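Local coordinates for cystathionine gamma-lyase (Saccharomyces cerevisiae, PDB 1N8P), which belongs to the Cys/Met metabolism family of PLP-dependent enzymes and binds pyridoxal-5'-phosphate, at residues A[154-159]-A[296-301]. Numbering follows the deposited sequence.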
loop_
_atom_site.group_PDB
_atom_site.type_symbol
_atom_site.label_atom_id
_atom_site.label_comp_id
_atom_site.label_asym_id
_atom_site.label_seq_id
_atom_site.Cartn_x
_atom_site.Cartn_y
_atom_site.Cartn_z
ATOM N N VAL A 154 -32.419 -19.927 -9.370
ATOM C CA VAL A 154 -31.803 -19.654 -10.655
ATOM C C VAL A 154 -32.818 -19.135 -11.659
ATOM O O VAL A 154 -33.948 -19.582 -11.657
ATOM C CB VAL A 154 -31.175 -20.925 -11.211
ATOM C CG1 VAL A 154 -30.639 -20.687 -12.594
ATOM C CG2 VAL A 154 -30.064 -21.376 -10.289
ATOM N N THR A 155 -32.411 -18.207 -12.516
ATOM C CA THR A 155 -33.270 -17.625 -13.535
ATOM C C THR A 155 -32.666 -17.842 -14.929
ATOM O O THR A 155 -31.437 -17.779 -15.122
ATOM C CB THR A 155 -33.482 -16.090 -13.332
ATOM O OG1 THR A 155 -34.207 -15.845 -12.122
ATOM C CG2 THR A 155 -34.271 -15.504 -14.483
ATOM N N ASP A 156 -33.538 -18.114 -15.903
ATOM C CA ASP A 156 -33.094 -18.338 -17.280
ATOM C C ASP A 156 -32.890 -17.016 -18.042
ATOM O O ASP A 156 -33.829 -16.404 -18.571
ATOM C CB ASP A 156 -34.094 -19.224 -18.030
ATOM C CG ASP A 156 -33.491 -19.856 -19.281
ATOM O OD1 ASP A 156 -32.867 -19.139 -20.090
ATOM O OD2 ASP A 156 -33.647 -21.077 -19.452
ATOM N N ILE A 157 -31.641 -16.588 -18.086
ATOM C CA ILE A 157 -31.284 -15.355 -18.771
ATOM C C ILE A 157 -31.814 -15.291 -20.214
ATOM O O ILE A 157 -32.148 -14.216 -20.705
ATOM C CB ILE A 157 -29.752 -15.177 -18.751
ATOM C CG1 ILE A 157 -29.292 -15.159 -17.297
ATOM C CG2 ILE A 157 -29.350 -13.883 -19.441
ATOM C CD1 ILE A 157 -27.803 -15.148 -17.105
ATOM N N GLN A 158 -31.902 -16.442 -20.879
ATOM C CA GLN A 158 -32.382 -16.512 -22.254
ATOM C C GLN A 158 -33.892 -16.307 -22.329
ATOM O O GLN A 158 -34.367 -15.443 -23.079
ATOM C CB GLN A 158 -32.026 -17.856 -22.866
ATOM C CG GLN A 158 -32.185 -17.852 -24.346
ATOM C CD GLN A 158 -31.417 -16.743 -24.948
ATOM O OE1 GLN A 158 -30.238 -16.883 -25.247
ATOM N NE2 GLN A 158 -32.065 -15.612 -25.116
ATOM N N LYS A 159 -34.648 -17.094 -21.562
ATOM C CA LYS A 159 -36.098 -16.927 -21.531
ATOM C C LYS A 159 -36.447 -15.443 -21.285
ATOM O O LYS A 159 -37.319 -14.887 -21.951
ATOM C CB LYS A 159 -36.731 -17.809 -20.439
ATOM C CG LYS A 159 -37.062 -19.242 -20.905
ATOM C CD LYS A 159 -37.679 -20.063 -19.792
ATOM C CE LYS A 159 -38.343 -21.354 -20.293
ATOM N NZ LYS A 159 -37.453 -22.367 -20.949
ATOM N N LEU A 296 -27.697 -26.366 -15.361
ATOM C CA LEU A 296 -27.007 -27.150 -16.386
ATOM C C LEU A 296 -26.761 -26.448 -17.728
ATOM O O LEU A 296 -26.014 -26.973 -18.557
ATOM C CB LEU A 296 -27.773 -28.438 -16.653
ATOM C CG LEU A 296 -27.782 -29.517 -15.583
ATOM C CD1 LEU A 296 -28.761 -30.631 -15.955
ATOM C CD2 LEU A 296 -26.383 -30.061 -15.438
ATOM N N LYS A 297 -27.392 -25.292 -17.947
ATOM C CA LYS A 297 -27.213 -24.541 -19.188
ATOM C C LYS A 297 -26.491 -23.210 -18.995
ATOM O O LYS A 297 -25.959 -22.642 -19.956
ATOM C CB LYS A 297 -28.563 -24.294 -19.886
ATOM C CG LYS A 297 -29.701 -23.869 -18.977
ATOM C CD LYS A 297 -30.866 -23.202 -19.732
ATOM C CE LYS A 297 -31.478 -24.074 -20.809
ATOM N NZ LYS A 297 -32.707 -23.433 -21.412
ATOM N N GLN A 298 -26.455 -22.710 -17.762
ATOM C CA GLN A 298 -25.784 -21.435 -17.499
ATOM C C GLN A 298 -24.496 -21.544 -16.668
ATOM O O GLN A 298 -23.578 -20.732 -16.828
ATOM C CB GLN A 298 -26.766 -20.465 -16.840
ATOM C CG GLN A 298 -27.520 -19.640 -17.850
ATOM C CD GLN A 298 -28.663 -18.846 -17.261
ATOM O OE1 GLN A 298 -29.263 -18.027 -17.954
ATOM N NE2 GLN A 298 -28.982 -19.083 -15.989
ATOM N N HIS A 299 -24.436 -22.559 -15.806
ATOM C CA HIS A 299 -23.311 -22.810 -14.929
ATOM C C HIS A 299 -22.253 -23.743 -15.496
ATOM O O HIS A 299 -22.568 -24.842 -15.914
ATOM C CB HIS A 299 -23.788 -23.463 -13.630
ATOM C CG HIS A 299 -24.694 -22.613 -12.808
ATOM N ND1 HIS A 299 -24.723 -22.681 -11.430
ATOM C CD2 HIS A 299 -25.584 -21.660 -13.157
ATOM C CE1 HIS A 299 -25.588 -21.797 -10.966
ATOM N NE2 HIS A 299 -26.125 -21.165 -11.994
ATOM N N ARG A 300 -20.989 -23.339 -15.445
ATOM C CA ARG A 300 -19.902 -24.198 -15.899
ATOM C C ARG A 300 -19.883 -25.520 -15.109
ATOM O O ARG A 300 -19.981 -25.535 -13.877
ATOM C CB ARG A 300 -18.556 -23.519 -15.703
ATOM C CG ARG A 300 -17.379 -24.424 -16.036
ATOM C CD ARG A 300 -16.079 -23.732 -15.658
ATOM N NE ARG A 300 -16.000 -22.410 -16.266
ATOM C CZ ARG A 300 -15.361 -22.162 -17.394
ATOM N NH1 ARG A 300 -14.747 -23.157 -18.011
ATOM N NH2 ARG A 300 -15.347 -20.934 -17.901
ATOM N N ASP A 301 -19.752 -26.627 -15.834
ATOM C CA ASP A 301 -19.697 -27.953 -15.242
ATOM C C ASP A 301 -20.800 -28.236 -14.246
ATOM O O ASP A 301 -20.794 -29.259 -13.563
ATOM C CB ASP A 301 -18.342 -28.152 -14.594
ATOM C CG ASP A 301 -17.233 -28.161 -15.603
ATOM O OD1 ASP A 301 -17.317 -28.971 -16.538
ATOM O OD2 ASP A 301 -16.284 -27.366 -15.474
#
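Asp156 and Gln298 make the nearest backbone approach, 7.9 Å from CA to CA, where the start of helix 157-167 meets the last turn of helix 292-298. Asp156 is the N-cap of helix 157-167. That helix is the beta-alpha-beta crossover between the parallel neighbouring strands 139-144 and 174-178, in the mixed sheet of an aminotransferase-like PLP enzyme. Helix 292-298 follows strand 278-282 of the second sheet.

Gln298 buries more surface here than any other residue. Its chain is extended beyond CG (chi2 170°), which carries the amide across to the backbone of 155-157. NE2 donates to Thr155 O at 2.9 Å, and the bond is nearly straight at 166°. The acceptor lies in the amide plane of Gln298. On the other branch, OE1 takes Ile157 N on a lone pair in its carbonyl plane. One side-chain amide thus binds a C=O and an N-H of the loop and first helical turn, which fixes its rotation.

Asp156 divides its carboxylate between two tasks. OD1 caps the helix, accepting from Lys159 N from above the carboxylate plane and weakly from Gln158 N. OD2 uses its syn lone pair for a salt bridge to Lys297 NZ at 3.2 Å. The two side chains cross at about a right angle. Val294 also touches Asp156.

Val154 CG2 approaches the His299 ring obliquely, 4.3 Å from NE2, while His299 ND1 hydrogen-bonds to Leu303 O.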